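Split-Soret cytochrome c (Desulfovibrio desulfuricans, PDB 1H21) carries two heme c groups per subunit, shared across its homodimer, and probably a [2Fe-2S] cluster, and may take part in sulfate reduction. Local coordinates at residues 91-96 with 110-115. Residues are numbered along the deposited sequence; the frame is centred on the assembly and turned at random.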
loop_
_atom_site.group_PDB
_atom_site.type_symbol
_atom_site.label_atom_id
_atom_site.label_comp_id
_atom_site.label_asym_id
_atom_site.label_seq_id
_atom_site.Cartn_x
_atom_site.Cartn_y
_atom_site.Cartn_z
ATOM N N GLY A 91 2.961 -4.496 5.712
ATOM C CA GLY A 91 3.320 -4.614 7.110
ATOM C C GLY A 91 4.752 -5.091 7.299
ATOM O O GLY A 91 5.474 -4.563 8.140
ATOM N N ALA A 92 5.172 -6.067 6.499
ATOM C CA ALA A 92 6.523 -6.601 6.605
ATOM C C ALA A 92 7.561 -5.653 6.035
ATOM O O ALA A 92 8.564 -5.379 6.680
ATOM C CB ALA A 92 6.617 -7.968 5.923
ATOM N N ALA A 93 7.313 -5.106 4.852
ATOM C CA ALA A 93 8.290 -4.212 4.255
ATOM C C ALA A 93 8.441 -2.894 5.007
ATOM O O ALA A 93 9.494 -2.275 4.974
ATOM C CB ALA A 93 7.936 -3.950 2.813
ATOM N N ALA A 94 7.379 -2.469 5.682
ATOM C CA ALA A 94 7.392 -1.198 6.393
ATOM C C ALA A 94 8.381 -1.207 7.520
ATOM O O ALA A 94 8.988 -0.169 7.825
ATOM C CB ALA A 94 6.012 -0.867 6.928
ATOM N N THR A 95 8.526 -2.374 8.149
ATOM C CA THR A 95 9.450 -2.539 9.271
ATOM C C THR A 95 10.891 -2.236 8.846
ATOM O O THR A 95 11.658 -1.644 9.608
ATOM C CB THR A 95 9.386 -3.969 9.899
ATOM O OG1 THR A 95 9.913 -4.932 8.985
ATOM C CG2 THR A 95 7.979 -4.358 10.220
ATOM N N PHE A 96 11.227 -2.560 7.603
ATOM C CA PHE A 96 12.579 -2.328 7.111
ATOM C C PHE A 96 12.936 -0.851 7.178
ATOM O O PHE A 96 14.118 -0.492 7.371
ATOM C CB PHE A 96 12.743 -2.793 5.660
ATOM C CG PHE A 96 12.364 -4.211 5.422
ATOM C CD1 PHE A 96 12.092 -5.078 6.490
ATOM C CD2 PHE A 96 12.284 -4.691 4.114
ATOM C CE1 PHE A 96 11.756 -6.394 6.269
ATOM C CE2 PHE A 96 11.948 -6.015 3.871
ATOM C CZ PHE A 96 11.682 -6.872 4.953
ATOM N N ASN A 110 12.567 -5.979 -2.895
ATOM C CA ASN A 110 12.558 -6.643 -4.191
ATOM C C ASN A 110 12.511 -8.149 -4.002
ATOM O O ASN A 110 11.794 -8.850 -4.718
ATOM C CB ASN A 110 13.789 -6.274 -5.020
ATOM C CG ASN A 110 13.668 -4.910 -5.677
ATOM O OD1 ASN A 110 12.602 -4.295 -5.677
ATOM N ND2 ASN A 110 14.763 -4.434 -6.252
ATOM N N GLU A 111 13.277 -8.643 -3.032
ATOM C CA GLU A 111 13.302 -10.073 -2.757
ATOM C C GLU A 111 11.969 -10.523 -2.161
ATOM O O GLU A 111 11.388 -11.528 -2.587
ATOM C CB GLU A 111 14.462 -10.433 -1.811
ATOM C CG GLU A 111 14.245 -11.748 -1.079
ATOM C CD GLU A 111 15.501 -12.545 -0.861
ATOM O OE1 GLU A 111 16.568 -12.167 -1.385
ATOM O OE2 GLU A 111 15.403 -13.583 -0.163
ATOM N N LEU A 112 11.487 -9.785 -1.169
ATOM C CA LEU A 112 10.220 -10.103 -0.533
ATOM C C LEU A 112 9.080 -10.128 -1.561
ATOM O O LEU A 112 8.341 -11.110 -1.635
ATOM C CB LEU A 112 9.937 -9.084 0.568
ATOM C CG LEU A 112 8.645 -9.271 1.338
ATOM C CD1 LEU A 112 8.620 -10.668 1.964
ATOM C CD2 LEU A 112 8.546 -8.158 2.383
ATOM N N PHE A 113 8.987 -9.084 -2.388
ATOM C CA PHE A 113 7.945 -8.972 -3.413
ATOM C C PHE A 113 8.060 -9.964 -4.592
ATOM O O PHE A 113 7.058 -10.562 -4.979
ATOM C CB PHE A 113 7.839 -7.526 -3.920
ATOM C CG PHE A 113 7.185 -6.573 -2.943
ATOM C CD1 PHE A 113 7.033 -6.911 -1.596
ATOM C CD2 PHE A 113 6.735 -5.333 -3.367
ATOM C CE1 PHE A 113 6.444 -6.032 -0.690
ATOM C CE2 PHE A 113 6.143 -4.445 -2.468
ATOM C CZ PHE A 113 6.001 -4.799 -1.127
ATOM N N ARG A 114 9.256 -10.138 -5.167
ATOM C CA ARG A 114 9.460 -11.086 -6.280
ATOM C C ARG A 114 9.195 -12.516 -5.798
ATOM O O ARG A 114 8.624 -13.341 -6.518
ATOM C CB ARG A 114 10.879 -10.976 -6.821
ATOM C CG ARG A 114 11.130 -9.695 -7.567
ATOM C CD ARG A 114 12.571 -9.505 -7.962
ATOM N NE ARG A 114 12.784 -8.156 -8.489
ATOM C CZ ARG A 114 13.968 -7.563 -8.648
ATOM N NH1 ARG A 114 15.100 -8.185 -8.324
ATOM N NH2 ARG A 114 14.014 -6.342 -9.163
ATOM N N TRP A 115 9.563 -12.785 -4.550
ATOM C CA TRP A 115 9.362 -14.092 -3.965
ATOM C C TRP A 115 7.872 -14.370 -3.926
ATOM O O TRP A 115 7.421 -15.442 -4.353
ATOM C CB TRP A 115 9.961 -14.123 -2.554
ATOM C CG TRP A 115 9.458 -15.249 -1.684
ATOM C CD1 TRP A 115 9.879 -16.552 -1.691
ATOM C CD2 TRP A 115 8.412 -15.169 -0.703
ATOM N NE1 TRP A 115 9.153 -17.287 -0.774
ATOM C CE2 TRP A 115 8.246 -16.461 -0.158
ATOM C CE3 TRP A 115 7.597 -14.129 -0.240
ATOM C CZ2 TRP A 115 7.301 -16.741 0.824
ATOM C CZ3 TRP A 115 6.658 -14.409 0.735
ATOM C CH2 TRP A 115 6.516 -15.706 1.258
#
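Two successive helices of the chain, 87-99 and 102-118, form an antiparallel helical hairpin, and L112 of the second packs against A92, A93 and F96 of the first. The axes of the two segments run at 169°, close to antiparallel, and approach to 10.8 Å; A93 and L112 form the closest CA pair. One methyl carries most of the contact: L112 CD2 lies 4.0 Å from A92 CB and 4.1 Å from the backbone N of A93. L112 CB points toward helix 87-99, and chi1 of -180° sets CG anti to the backbone N; CD2 is the branch that makes the contact. On the F96 side, the same methyl meets the ring obliquely, 4.3 Å from CZ. That ring folds back over its own helix, with A93 CA above its centre and A92 O, nearer the rim, above the same face. A92 O also accepts a hydrogen bond from T95 OG1 at 2.7 Å, in the carbonyl plane, which ties the threonine hydroxyl to its own helix. F113 adds a second, smaller touch: its CE1 comes 4.3 Å from A93 CB, also obliquely. All five touching residues are buried, and the side-chain contacts between the segments are all apolar. I185 of helix 165-192 packs on L112, while W82 of the second subunit meets the F113 ring edge-to-face. The F113 side chain lies about 8 Å from that of C86, an inferred [2Fe-2S] ligand. Two alanines and a phenylalanine of one helix meeting a leucine and a phenylalanine of the other make the apolar interface of an antiparallel helical hairpin near the inferred cluster site.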